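Local coordinates for positive phenol-degradative gene regulator (Ralstonia sp. E2, PDB 5FRY), which binds phenols in this sensory domain and, as a member of an ATPase family of enhancer-binding transcription activators, probably switches on phenol-degradation genes, at residues M94-G98 with Y161-L165; W130-G136 with V150-I155; V145-C151 with E174-C180; I155-T159 with L171-L175. Residues are numbered along the deposited sequence.

Contact 1 of 4, residues M94-G98 with Y161-L165; sequences MLEMG and YTSAL. With ERH (3,4-dimethylphenol), chain D.
Tyr161 dominates the meeting of segment 94-98, which passes from helix 91-95 into helix 97-104, with one turn of helix 152-166. The first segment is held by i to i+3 bonds from Met97 N to Met94 O (3.2 Å) and from Gly98 N to Leu95 O (2.9 Å); across the interface CA atoms pair as Leu95 with Thr162 (7.0 Å) and Gly98 with Tyr161 (6.5 Å). The t rotamer of Tyr161 (chi2 -80°) carries the ring to the junction, where OH donates a 2.6 Å hydrogen bond to Met94 O. Gly98 lies over the ring face in a CH-pi contact, its CA 3.5 Å from the Tyr161 ring centroid; a CB there would collide with CE1. The same ring borders the phenol pocket, with Tyr161 CD1 3.3 Å from ligand atom C09. Leu165 (t, p) reaches across with CD2 3.6 Å from Leu95 CA and 4.0 Å from Leu95 CB, and its CD1 is 3.9 Å from Met94 CB. Leu95 (t, m) directs its CA-to-CB bond away overall, yet CD2 returns to within 4.3 Å of Thr162 OG1, a hydroxyl hydrogen-bonded to Tyr172. This buried junction joins the activator-of-aromatic-catabolism part of the sequence to the V4R part beside the phenol pocket; helix 60-84 packs on Met97 and Tyr161, and strands 109-118 and 123-131 both receive Leu95.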
loop_
_atom_site.group_PDB
_atom_site.type_symbol
_atom_site.label_atom_id
_atom_site.label_comp_id
_atom_site.label_asym_id
_atom_site.label_seq_id
_atom_site.Cartn_x
_atom_site.Cartn_y
_atom_site.Cartn_z
ATOM N N MET A 94 20.351 6.770 -14.673
ATOM C CA MET A 94 18.917 7.005 -14.728
ATOM C C MET A 94 18.142 5.721 -14.432
ATOM O O MET A 94 17.243 5.697 -13.589
ATOM C CB MET A 94 18.518 7.554 -16.101
ATOM C CG MET A 94 19.187 8.860 -16.468
ATOM S SD MET A 94 18.884 10.153 -15.239
ATOM C CE MET A 94 17.101 10.039 -15.047
ATOM N N LEU A 95 18.489 4.665 -15.159
ATOM C CA LEU A 95 17.874 3.358 -14.987
ATOM C C LEU A 95 17.999 2.896 -13.542
ATOM O O LEU A 95 17.024 2.447 -12.933
ATOM C CB LEU A 95 18.524 2.349 -15.936
ATOM C CG LEU A 95 18.070 0.888 -15.951
ATOM C CD1 LEU A 95 18.616 0.110 -14.749
ATOM C CD2 LEU A 95 16.558 0.788 -16.010
ATOM N N GLU A 96 19.203 3.048 -12.994
ATOM C CA GLU A 96 19.528 2.527 -11.674
ATOM C C GLU A 96 18.701 3.162 -10.560
ATOM O O GLU A 96 18.697 2.667 -9.427
ATOM C CB GLU A 96 21.027 2.715 -11.384
ATOM C CG GLU A 96 21.459 2.158 -10.023
ATOM C CD GLU A 96 22.972 2.112 -9.833
ATOM O OE1 GLU A 96 23.627 3.165 -9.982
ATOM O OE2 GLU A 96 23.503 1.018 -9.529
ATOM N N MET A 97 18.003 4.248 -10.870
ATOM C CA MET A 97 17.180 4.889 -9.862
ATOM C C MET A 97 15.922 4.052 -9.615
ATOM O O MET A 97 15.413 4.023 -8.495
ATOM C CB MET A 97 16.838 6.324 -10.270
ATOM C CG MET A 97 17.942 7.327 -9.931
ATOM S SD MET A 97 17.669 9.040 -10.500
ATOM C CE MET A 97 17.828 8.822 -12.261
ATOM N N GLY A 98 15.445 3.374 -10.655
ATOM C CA GLY A 98 14.356 2.415 -10.548
ATOM C C GLY A 98 14.559 1.430 -9.411
ATOM O O GLY A 98 13.853 1.485 -8.397
ATOM N N TYR A 161 8.290 1.725 -15.042
ATOM C CA TYR A 161 9.423 2.618 -14.839
ATOM C C TYR A 161 10.330 2.623 -16.058
ATOM O O TYR A 161 10.638 3.675 -16.589
ATOM C CB TYR A 161 10.222 2.208 -13.600
ATOM C CG TYR A 161 11.442 3.083 -13.354
ATOM C CD1 TYR A 161 12.628 2.880 -14.064
ATOM C CD2 TYR A 161 11.402 4.116 -12.428
ATOM C CE1 TYR A 161 13.738 3.691 -13.859
ATOM C CE2 TYR A 161 12.508 4.915 -12.207
ATOM C CZ TYR A 161 13.674 4.696 -12.921
ATOM O OH TYR A 161 14.767 5.499 -12.688
ATOM N N THR A 162 10.754 1.438 -16.497
ATOM C CA THR A 162 11.689 1.359 -17.619
ATOM C C THR A 162 11.038 1.907 -18.864
ATOM O O THR A 162 11.657 2.637 -19.643
ATOM C CB THR A 162 12.142 -0.078 -17.869
ATOM O OG1 THR A 162 12.527 -0.669 -16.616
ATOM C CG2 THR A 162 13.321 -0.114 -18.891
ATOM N N SER A 163 9.789 1.537 -19.072
ATOM C CA SER A 163 9.047 2.046 -20.226
ATOM C C SER A 163 8.954 3.565 -20.232
ATOM O O SER A 163 9.137 4.178 -21.277
ATOM C CB SER A 163 7.652 1.442 -20.282
ATOM O OG SER A 163 7.739 0.066 -20.601
ATOM N N ALA A 164 8.687 4.181 -19.081
ATOM C CA ALA A 164 8.520 5.636 -19.060
ATOM C C ALA A 164 9.857 6.325 -19.304
ATOM O O ALA A 164 9.949 7.348 -20.008
ATOM C CB ALA A 164 7.904 6.068 -17.737
ATOM N N LEU A 165 10.899 5.719 -18.766
ATOM C CA LEU A 165 12.254 6.190 -18.925
ATOM C C LEU A 165 12.684 6.092 -20.397
ATOM O O LEU A 165 13.327 7.005 -20.903
ATOM C CB LEU A 165 13.202 5.384 -18.020
ATOM C CG LEU A 165 14.701 5.601 -18.244
ATOM C CD1 LEU A 165 15.114 7.005 -17.843
ATOM C CD2 LEU A 165 15.515 4.563 -17.467
HETATM O O01 ERH D . 12.458 -3.445 -9.149
HETATM C C02 ERH D . 14.494 -3.411 -12.331
HETATM C C03 ERH D . 12.954 -1.470 -12.295
HETATM C C04 ERH D . 14.032 -2.306 -12.949
HETATM C C05 ERH D . 13.937 -3.815 -10.984
HETATM C C06 ERH D . 12.457 -1.829 -11.094
HETATM C C07 ERH D . 12.977 -3.069 -10.402
HETATM C C08 ERH D . 15.572 -4.249 -12.985
HETATM C C09 ERH D . 12.434 -0.229 -12.988
#

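Contact 2 of 4, residues W130-G136 with V150-I155; sequences WEDSFEG and VCWMQI. With ZN (zinc ion), chain C; ERH (3,4-dimethylphenol), chain D.
Val150 opens the second segment, its CG2 3.9 Å from Gly136 CA. Cys151, centre of an inverse gamma turn (-79°/63°) and N-cap of helix 152-166, lies closest to Glu135 (CA-CA 5.2 Å); its SG binds zinc at 2.2 Å and sits 3.3 Å from Ser133 OG, while CB is 3.9 Å from Trp130 CZ3. Met153 N donates to Glu135 OE2 (2.9 Å), and Met153 CE meets the Phe134 ring edge at CZ (4.0 Å). Gln154 N donates to Glu135 OE1 (3.0 Å), and Gln154 OE1 accepts from Glu135 N (3.2 Å); Gln154 NE2 lies over the Trp130 ring, 3.3 Å from CE3. Ile155 CD1 packs on Trp130 CH2 at 3.6 Å. Ser133, N-cap of helix 134-143, weakly accepts from Gly136 N (3.4 Å). Buried Glu135 (t, t; salt-bridged to Arg51) and Gln154 thus pin the start of helix 152-166 to helix 134-143, while Trp130 touches both sites, packing on zinc ligand Cys151 and weakly hydrogen-bonding phenol oxygen O01 through NE1 (3.4 Å).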
loop_
_atom_site.group_PDB
_atom_site.type_symbol
_atom_site.label_atom_id
_atom_site.label_comp_id
_atom_site.label_asym_id
_atom_site.label_seq_id
_atom_site.Cartn_x
_atom_site.Cartn_y
_atom_site.Cartn_z
ATOM N N TRP A 130 16.429 -10.262 -7.565
ATOM C CA TRP A 130 15.525 -9.781 -6.524
ATOM C C TRP A 130 15.688 -10.605 -5.256
ATOM O O TRP A 130 15.451 -11.798 -5.281
ATOM C CB TRP A 130 14.068 -9.859 -6.980
ATOM C CG TRP A 130 13.591 -8.696 -7.838
ATOM C CD1 TRP A 130 14.234 -7.520 -8.064
ATOM C CD2 TRP A 130 12.364 -8.637 -8.577
ATOM N NE1 TRP A 130 13.480 -6.721 -8.908
ATOM C CE2 TRP A 130 12.340 -7.397 -9.253
ATOM C CE3 TRP A 130 11.296 -9.520 -8.758
ATOM C CZ2 TRP A 130 11.259 -7.001 -10.036
ATOM C CZ3 TRP A 130 10.241 -9.132 -9.585
ATOM C CH2 TRP A 130 10.221 -7.874 -10.186
ATOM N N GLU A 131 16.063 -9.965 -4.155
ATOM C CA GLU A 131 16.123 -10.659 -2.874
ATOM C C GLU A 131 15.106 -10.114 -1.877
ATOM O O GLU A 131 14.902 -8.891 -1.761
ATOM C CB GLU A 131 17.537 -10.562 -2.298
ATOM C CG GLU A 131 18.588 -11.213 -3.181
ATOM C CD GLU A 131 19.984 -11.086 -2.609
ATOM O OE1 GLU A 131 20.375 -11.947 -1.787
ATOM O OE2 GLU A 131 20.688 -10.119 -2.975
ATOM N N ASP A 132 14.467 -11.038 -1.164
ATOM C CA ASP A 132 13.492 -10.700 -0.141
ATOM C C ASP A 132 12.315 -9.946 -0.743
ATOM O O ASP A 132 11.799 -9.017 -0.128
ATOM C CB ASP A 132 14.134 -9.862 0.962
ATOM C CG ASP A 132 15.212 -10.613 1.715
ATOM O OD1 ASP A 132 15.110 -11.858 1.835
ATOM O OD2 ASP A 132 16.164 -9.949 2.185
ATOM N N SER A 133 11.906 -10.342 -1.947
ATOM C CA SER A 133 10.754 -9.718 -2.573
ATOM C C SER A 133 9.578 -9.882 -1.617
ATOM O O SER A 133 9.341 -10.969 -1.094
ATOM C CB SER A 133 10.457 -10.329 -3.941
ATOM O OG SER A 133 9.686 -11.501 -3.814
ATOM N N PHE A 134 8.864 -8.795 -1.354
ATOM C CA PHE A 134 7.781 -8.874 -0.382
ATOM C C PHE A 134 6.620 -9.654 -0.976
ATOM O O PHE A 134 5.896 -10.363 -0.286
ATOM C CB PHE A 134 7.305 -7.484 0.024
ATOM C CG PHE A 134 6.172 -6.982 -0.811
ATOM C CD1 PHE A 134 6.412 -6.404 -2.046
ATOM C CD2 PHE A 134 4.860 -7.141 -0.393
ATOM C CE1 PHE A 134 5.374 -5.959 -2.834
ATOM C CE2 PHE A 134 3.806 -6.703 -1.186
ATOM C CZ PHE A 134 4.062 -6.115 -2.402
ATOM N N GLU A 135 6.437 -9.524 -2.282
ATOM C CA GLU A 135 5.220 -10.004 -2.910
ATOM C C GLU A 135 5.222 -11.533 -2.972
ATOM O O GLU A 135 4.180 -12.187 -2.745
ATOM C CB GLU A 135 5.076 -9.389 -4.303
ATOM C CG GLU A 135 3.703 -9.557 -4.878
ATOM C CD GLU A 135 3.560 -8.782 -6.161
ATOM O OE1 GLU A 135 4.589 -8.270 -6.624
ATOM O OE2 GLU A 135 2.432 -8.723 -6.697
ATOM N N GLY A 136 6.398 -12.099 -3.228
ATOM C CA GLY A 136 6.554 -13.545 -3.267
ATOM C C GLY A 136 6.390 -14.118 -1.864
ATOM O O GLY A 136 5.754 -15.150 -1.669
ATOM N N VAL A 150 4.944 -15.047 -9.255
ATOM C CA VAL A 150 3.891 -14.377 -8.504
ATOM C C VAL A 150 4.187 -12.913 -8.138
ATOM O O VAL A 150 3.312 -12.234 -7.609
ATOM C CB VAL A 150 3.589 -15.142 -7.174
ATOM C CG1 VAL A 150 3.075 -16.540 -7.460
ATOM C CG2 VAL A 150 4.827 -15.205 -6.315
ATOM N N CYS A 151 5.399 -12.418 -8.384
ATOM C CA CYS A 151 5.694 -11.017 -8.032
ATOM C C CYS A 151 5.145 -10.013 -9.067
ATOM O O CYS A 151 5.890 -9.245 -9.671
ATOM C CB CYS A 151 7.199 -10.835 -7.825
ATOM S SG CYS A 151 7.800 -11.892 -6.481
ATOM N N TRP A 152 3.819 -10.006 -9.199
ATOM C CA TRP A 152 3.069 -9.248 -10.186
ATOM C C TRP A 152 3.229 -7.718 -10.159
ATOM O O TRP A 152 3.521 -7.108 -11.203
ATOM C CB TRP A 152 1.575 -9.585 -10.050
ATOM C CG TRP A 152 1.298 -11.063 -10.092
ATOM C CD1 TRP A 152 2.049 -12.026 -10.714
ATOM C CD2 TRP A 152 0.204 -11.750 -9.466
ATOM N NE1 TRP A 152 1.479 -13.265 -10.527
ATOM C CE2 TRP A 152 0.350 -13.123 -9.761
ATOM C CE3 TRP A 152 -0.884 -11.339 -8.688
ATOM C CZ2 TRP A 152 -0.556 -14.083 -9.302
ATOM C CZ3 TRP A 152 -1.780 -12.296 -8.235
ATOM C CH2 TRP A 152 -1.611 -13.648 -8.546
ATOM N N MET A 153 2.995 -7.104 -8.998
ATOM C CA MET A 153 3.176 -5.663 -8.815
ATOM C C MET A 153 4.629 -5.280 -8.943
ATOM O O MET A 153 4.922 -4.173 -9.408
ATOM C CB MET A 153 2.652 -5.202 -7.450
ATOM C CG MET A 153 2.426 -3.699 -7.291
ATOM S SD MET A 153 1.978 -3.342 -5.557
ATOM C CE MET A 153 1.317 -4.900 -5.088
ATOM N N GLN A 154 5.541 -6.155 -8.509
ATOM C CA GLN A 154 6.958 -5.854 -8.643
ATOM C C GLN A 154 7.337 -5.802 -10.106
ATOM O O GLN A 154 8.105 -4.935 -10.515
ATOM C CB GLN A 154 7.817 -6.878 -7.929
ATOM C CG GLN A 154 7.762 -6.688 -6.412
ATOM C CD GLN A 154 8.431 -7.796 -5.665
ATOM O OE1 GLN A 154 8.141 -8.013 -4.487
ATOM N NE2 GLN A 154 9.361 -8.496 -6.327
ATOM N N ILE A 155 6.807 -6.742 -10.879
ATOM C CA ILE A 155 7.044 -6.770 -12.340
ATOM C C ILE A 155 6.423 -5.578 -13.066
ATOM O O ILE A 155 7.074 -4.935 -13.893
ATOM C CB ILE A 155 6.489 -8.066 -12.973
ATOM C CG1 ILE A 155 7.421 -9.238 -12.670
ATOM C CG2 ILE A 155 6.287 -7.880 -14.474
ATOM C CD1 ILE A 155 8.789 -9.094 -13.299
HETATM ZN ZN ZN C . 9.140 -13.290 -7.537
HETATM O O01 ERH D . 12.458 -3.445 -9.149
HETATM C C02 ERH D . 14.494 -3.411 -12.331
HETATM C C03 ERH D . 12.954 -1.470 -12.295
HETATM C C04 ERH D . 14.032 -2.306 -12.949
HETATM C C05 ERH D . 13.937 -3.815 -10.984
HETATM C C06 ERH D . 12.457 -1.829 -11.094
HETATM C C07 ERH D . 12.977 -3.069 -10.402
HETATM C C08 ERH D . 15.572 -4.249 -12.985
HETATM C C09 ERH D . 12.434 -0.229 -12.988
#

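Contact 3 of 4, residues V145-C151 with E174-C180; sequences VAQAPVC and ELECVGC. With ZN (zinc ion), chain C.
Segment 145-151 is an irregular loop ahead of helix 152-166; segment 174-180 follows the last part of strand 170-176 round a corner at Leu175, where Leu175 and Glu176 both face Arg186 in a classic bulge, then closes in a 3-10 turn (Cys180 N to Cys177 O, 3.1 Å). CA atoms approach at Ala146 and Cys180 (4.9 Å) and at Pro149 and Cys177 (5.7 Å). Ala146 N donates to Gly179 O (2.9 Å), and a water bridges Ala146 O and Cys180 O. Val150 CG2 packs on Gly179 CA (3.7 Å), where any CB would collide with it, while Cys180 SG rests 3.9 Å from Pro149 CD. Zinc joins the two segments: Cys151 SG (2.2 Å, m), Cys177 SG (2.2 Å, t) and Glu174 OE2 (2.0 Å) bind it, and Cys185 completes the site. Glu174 OE1 accepts from Cys151 N (2.9 Å). The carboxylate therefore works twice, one oxygen on the metal and the other on the backbone of a fellow ligand, and the Cys3Glu zinc site cross-links loop and strand.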
loop_
_atom_site.group_PDB
_atom_site.type_symbol
_atom_site.label_atom_id
_atom_site.label_comp_id
_atom_site.label_asym_id
_atom_site.label_seq_id
_atom_site.Cartn_x
_atom_site.Cartn_y
_atom_site.Cartn_z
ATOM N N VAL A 145 3.216 -22.348 -1.988
ATOM C CA VAL A 145 4.062 -22.227 -3.174
ATOM C C VAL A 145 3.200 -22.216 -4.440
ATOM O O VAL A 145 2.205 -22.935 -4.527
ATOM C CB VAL A 145 5.103 -23.378 -3.255
ATOM C CG1 VAL A 145 5.912 -23.290 -4.545
ATOM C CG2 VAL A 145 6.024 -23.356 -2.048
ATOM N N ALA A 146 3.577 -21.393 -5.419
ATOM C CA ALA A 146 2.789 -21.242 -6.644
ATOM C C ALA A 146 3.420 -21.952 -7.842
ATOM O O ALA A 146 4.632 -22.146 -7.899
ATOM C CB ALA A 146 2.584 -19.757 -6.963
ATOM N N GLN A 147 2.590 -22.324 -8.811
ATOM C CA GLN A 147 3.073 -23.075 -9.964
ATOM C C GLN A 147 3.447 -22.141 -11.133
ATOM O O GLN A 147 3.678 -22.598 -12.254
ATOM C CB GLN A 147 2.028 -24.125 -10.387
ATOM C CG GLN A 147 2.377 -25.598 -10.001
ATOM C CD GLN A 147 2.283 -25.920 -8.488
ATOM O OE1 GLN A 147 1.273 -25.644 -7.836
ATOM N NE2 GLN A 147 3.339 -26.530 -7.944
ATOM N N ALA A 148 3.503 -20.833 -10.858
ATOM C CA ALA A 148 4.134 -19.843 -11.750
ATOM C C ALA A 148 4.422 -18.531 -11.007
ATOM O O ALA A 148 3.742 -18.213 -10.022
ATOM C CB ALA A 148 3.263 -19.574 -12.974
ATOM N N PRO A 149 5.439 -17.775 -11.476
ATOM C CA PRO A 149 5.879 -16.468 -10.954
ATOM C C PRO A 149 4.743 -15.579 -10.456
ATOM O O PRO A 149 3.730 -15.374 -11.140
ATOM C CB PRO A 149 6.581 -15.828 -12.156
ATOM C CG PRO A 149 6.409 -16.840 -13.323
ATOM C CD PRO A 149 6.213 -18.143 -12.668
ATOM N N VAL A 150 4.944 -15.047 -9.255
ATOM C CA VAL A 150 3.891 -14.377 -8.504
ATOM C C VAL A 150 4.187 -12.913 -8.138
ATOM O O VAL A 150 3.312 -12.234 -7.609
ATOM C CB VAL A 150 3.589 -15.142 -7.174
ATOM C CG1 VAL A 150 3.075 -16.540 -7.460
ATOM C CG2 VAL A 150 4.827 -15.205 -6.315
ATOM N N CYS A 151 5.399 -12.418 -8.384
ATOM C CA CYS A 151 5.694 -11.017 -8.032
ATOM C C CYS A 151 5.145 -10.013 -9.067
ATOM O O CYS A 151 5.890 -9.245 -9.671
ATOM C CB CYS A 151 7.199 -10.835 -7.825
ATOM S SG CYS A 151 7.800 -11.892 -6.481
ATOM N N GLU A 174 9.538 -12.587 -14.949
ATOM C CA GLU A 174 10.300 -13.247 -13.903
ATOM C C GLU A 174 10.825 -14.574 -14.398
ATOM O O GLU A 174 10.035 -15.454 -14.717
ATOM C CB GLU A 174 9.433 -13.470 -12.665
ATOM C CG GLU A 174 9.287 -12.264 -11.773
ATOM C CD GLU A 174 8.777 -12.650 -10.404
ATOM O OE1 GLU A 174 7.556 -12.810 -10.259
ATOM O OE2 GLU A 174 9.587 -12.819 -9.474
ATOM N N LEU A 175 12.143 -14.730 -14.450
ATOM C CA LEU A 175 12.730 -16.002 -14.903
ATOM C C LEU A 175 12.757 -17.030 -13.764
ATOM O O LEU A 175 12.656 -18.241 -13.991
ATOM C CB LEU A 175 14.138 -15.783 -15.447
ATOM C CG LEU A 175 14.247 -14.806 -16.632
ATOM C CD1 LEU A 175 15.596 -14.948 -17.330
ATOM C CD2 LEU A 175 13.101 -14.959 -17.609
ATOM N N GLU A 176 12.919 -16.526 -12.547
ATOM C CA GLU A 176 12.893 -17.335 -11.331
ATOM C C GLU A 176 12.228 -16.512 -10.232
ATOM O O GLU A 176 12.216 -15.276 -10.306
ATOM C CB GLU A 176 14.309 -17.750 -10.928
ATOM C CG GLU A 176 15.110 -18.360 -12.078
ATOM C CD GLU A 176 16.610 -18.394 -11.824
ATOM O OE1 GLU A 176 17.032 -18.195 -10.664
ATOM O OE2 GLU A 176 17.367 -18.617 -12.795
ATOM N N CYS A 177 11.670 -17.178 -9.226
ATOM C CA CYS A 177 10.920 -16.473 -8.194
ATOM C C CYS A 177 10.790 -17.275 -6.908
ATOM O O CYS A 177 10.577 -18.485 -6.946
ATOM C CB CYS A 177 9.531 -16.121 -8.712
ATOM S SG CYS A 177 8.499 -15.377 -7.454
ATOM N N VAL A 178 10.895 -16.585 -5.773
ATOM C CA VAL A 178 10.781 -17.220 -4.463
ATOM C C VAL A 178 9.425 -17.866 -4.251
ATOM O O VAL A 178 9.319 -18.942 -3.660
ATOM C CB VAL A 178 11.007 -16.211 -3.337
ATOM C CG1 VAL A 178 12.455 -15.741 -3.344
ATOM C CG2 VAL A 178 10.041 -15.029 -3.489
ATOM N N GLY A 179 8.387 -17.194 -4.718
ATOM C CA GLY A 179 7.033 -17.684 -4.573
ATOM C C GLY A 179 6.863 -19.077 -5.143
ATOM O O GLY A 179 5.941 -19.790 -4.762
ATOM N N CYS A 180 7.765 -19.469 -6.040
ATOM C CA CYS A 180 7.669 -20.766 -6.711
ATOM C C CYS A 180 8.590 -21.829 -6.117
ATOM O O CYS A 180 8.527 -22.990 -6.514
ATOM C CB CYS A 180 7.967 -20.619 -8.205
ATOM S SG CYS A 180 6.639 -19.843 -9.152
HETATM ZN ZN ZN C . 9.140 -13.290 -7.537
HETATM O O HOH W 1 6.730 -24.596 -8.417
#

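Contact 4 of 4, residues I155-T159 with L171-L175; sequences IGYAT and LYREL. With ZN (zinc ion), chain C; ERH (3,4-dimethylphenol), chain D.
Helix 155-159 runs against strand 171-174 nearly antiparallel (150°), their axes 7.1 Å apart at closest approach. Ile155 (m, m) points toward the strand; its CG2 lies 3.6 Å from Tyr172 O, and CD1 reaches Glu174 CG at 3.6 Å. Tyr157 turns its ring edge to the bound phenol, CD1 3.6 Å from ligand atom C06. Ala158 faces the strand again: CB sits over the Tyr172 ring in a CH-pi contact, 3.6 Å from the centroid, and Ala158 CA is 3.6 Å from ligand atom C03. Thr159 CA lies 5.0 Å from Leu171 CA. Thr159 OG1 accepts from Tyr172 N (3.3 Å) and also hydrogen-bonds Tyr205, while CG2 meets Leu171 CD2 (3.9 Å). The m rotamer of Tyr172 (chi2 75°) lays its ring across the helix and brings OH, hydrogen-bonded to Thr162 and Tyr124, 3.9 Å from ligand atom C04. This is helix-on-sheet packing against an outer strand of the four-stranded antiparallel sheet in the V4R region, with the phenol pocket lined from both elements and zinc ligand Glu174 two residues beyond Tyr172.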
loop_
_atom_site.group_PDB
_atom_site.type_symbol
_atom_site.label_atom_id
_atom_site.label_comp_id
_atom_site.label_asym_id
_atom_site.label_seq_id
_atom_site.Cartn_x
_atom_site.Cartn_y
_atom_site.Cartn_z
ATOM N N ILE A 155 6.807 -6.742 -10.879
ATOM C CA ILE A 155 7.044 -6.770 -12.340
ATOM C C ILE A 155 6.423 -5.578 -13.066
ATOM O O ILE A 155 7.074 -4.935 -13.893
ATOM C CB ILE A 155 6.489 -8.066 -12.973
ATOM C CG1 ILE A 155 7.421 -9.238 -12.670
ATOM C CG2 ILE A 155 6.287 -7.880 -14.474
ATOM C CD1 ILE A 155 8.789 -9.094 -13.299
ATOM N N GLY A 156 5.154 -5.290 -12.763
ATOM C CA GLY A 156 4.478 -4.140 -13.333
ATOM C C GLY A 156 5.301 -2.878 -13.151
ATOM O O GLY A 156 5.422 -2.033 -14.061
ATOM N N TYR A 157 5.889 -2.772 -11.974
ATOM C CA TYR A 157 6.693 -1.623 -11.598
ATOM C C TYR A 157 7.918 -1.501 -12.500
ATOM O O TYR A 157 8.182 -0.406 -13.041
ATOM C CB TYR A 157 7.089 -1.716 -10.130
ATOM C CG TYR A 157 7.955 -0.565 -9.671
ATOM C CD1 TYR A 157 9.295 -0.471 -10.081
ATOM C CD2 TYR A 157 7.432 0.448 -8.871
ATOM C CE1 TYR A 157 10.089 0.582 -9.689
ATOM C CE2 TYR A 157 8.226 1.504 -8.460
ATOM C CZ TYR A 157 9.557 1.555 -8.866
ATOM O OH TYR A 157 10.377 2.586 -8.461
ATOM N N ALA A 158 8.646 -2.609 -12.681
ATOM C CA ALA A 158 9.836 -2.635 -13.542
ATOM C C ALA A 158 9.486 -2.227 -14.960
ATOM O O ALA A 158 10.186 -1.419 -15.582
ATOM C CB ALA A 158 10.487 -4.005 -13.551
ATOM N N THR A 159 8.409 -2.799 -15.477
ATOM C CA THR A 159 7.914 -2.479 -16.804
ATOM C C THR A 159 7.595 -0.986 -16.944
ATOM O O THR A 159 8.071 -0.308 -17.884
ATOM C CB THR A 159 6.668 -3.331 -17.115
ATOM O OG1 THR A 159 7.028 -4.720 -17.040
ATOM C CG2 THR A 159 6.113 -3.026 -18.482
ATOM N N LEU A 171 8.864 -4.633 -21.631
ATOM C CA LEU A 171 8.250 -5.601 -20.720
ATOM C C LEU A 171 9.273 -6.426 -19.943
ATOM O O LEU A 171 10.375 -6.698 -20.430
ATOM C CB LEU A 171 7.317 -6.544 -21.491
ATOM C CG LEU A 171 6.285 -5.893 -22.420
ATOM C CD1 LEU A 171 5.636 -6.944 -23.305
ATOM C CD2 LEU A 171 5.217 -5.161 -21.642
ATOM N N TYR A 172 8.892 -6.827 -18.728
ATOM C CA TYR A 172 9.707 -7.718 -17.913
ATOM C C TYR A 172 9.004 -9.032 -17.644
ATOM O O TYR A 172 7.773 -9.102 -17.551
ATOM C CB TYR A 172 10.062 -7.074 -16.572
ATOM C CG TYR A 172 11.079 -5.972 -16.644
ATOM C CD1 TYR A 172 10.736 -4.713 -17.122
ATOM C CD2 TYR A 172 12.368 -6.169 -16.192
ATOM C CE1 TYR A 172 11.664 -3.692 -17.167
ATOM C CE2 TYR A 172 13.290 -5.162 -16.232
ATOM C CZ TYR A 172 12.933 -3.919 -16.714
ATOM O OH TYR A 172 13.876 -2.913 -16.750
ATOM N N ARG A 173 9.792 -10.082 -17.487
ATOM C CA ARG A 173 9.250 -11.331 -16.996
ATOM C C ARG A 173 10.142 -11.879 -15.896
ATOM O O ARG A 173 11.357 -11.642 -15.879
ATOM C CB ARG A 173 9.099 -12.335 -18.141
ATOM C CG ARG A 173 7.844 -13.181 -18.027
ATOM C CD ARG A 173 7.646 -14.053 -19.253
ATOM N NE ARG A 173 6.956 -13.336 -20.314
ATOM C CZ ARG A 173 6.946 -13.725 -21.583
ATOM N NH1 ARG A 173 7.602 -14.821 -21.951
ATOM N NH2 ARG A 173 6.292 -13.007 -22.488
ATOM N N GLU A 174 9.538 -12.587 -14.949
ATOM C CA GLU A 174 10.300 -13.247 -13.903
ATOM C C GLU A 174 10.825 -14.574 -14.398
ATOM O O GLU A 174 10.035 -15.454 -14.717
ATOM C CB GLU A 174 9.433 -13.470 -12.665
ATOM C CG GLU A 174 9.287 -12.264 -11.773
ATOM C CD GLU A 174 8.777 -12.650 -10.404
ATOM O OE1 GLU A 174 7.556 -12.810 -10.259
ATOM O OE2 GLU A 174 9.587 -12.819 -9.474
ATOM N N LEU A 175 12.143 -14.730 -14.450
ATOM C CA LEU A 175 12.730 -16.002 -14.903
ATOM C C LEU A 175 12.757 -17.030 -13.764
ATOM O O LEU A 175 12.656 -18.241 -13.991
ATOM C CB LEU A 175 14.138 -15.783 -15.447
ATOM C CG LEU A 175 14.247 -14.806 -16.632
ATOM C CD1 LEU A 175 15.596 -14.948 -17.330
ATOM C CD2 LEU A 175 13.101 -14.959 -17.609
HETATM ZN ZN ZN C . 9.140 -13.290 -7.537
HETATM O O01 ERH D . 12.458 -3.445 -9.149
HETATM C C02 ERH D . 14.494 -3.411 -12.331
HETATM C C03 ERH D . 12.954 -1.470 -12.295
HETATM C C04 ERH D . 14.032 -2.306 -12.949
HETATM C C05 ERH D . 13.937 -3.815 -10.984
HETATM C C06 ERH D . 12.457 -1.829 -11.094
HETATM C C07 ERH D . 12.977 -3.069 -10.402
HETATM C C08 ERH D . 15.572 -4.249 -12.985
HETATM C C09 ERH D . 12.434 -0.229 -12.988
#

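Helix 152-166 threads contacts 1, 2 and 4, each of which touches the bound dimethylphenol. Contact 2 supplies Trp130 near the phenol oxygen, whereas contacts 1 and 4 line the hydrocarbon part and are coupled by a probable hydrogen bond between Thr162 OG1 and Tyr172 OH (2.6 Å); their centres are 12 Å apart. Contacts 2 and 3 share Val150 and Cys151, with centres only 9 Å apart, and contacts 3 and 4 share Glu174, so zinc ties these three together. Contact 1 lies farthest from the zinc site, its centre about 23 Å from that of contact 3. The side chain of Cys151 comes about 9 Å from the ligand, placing zinc site and pocket close together.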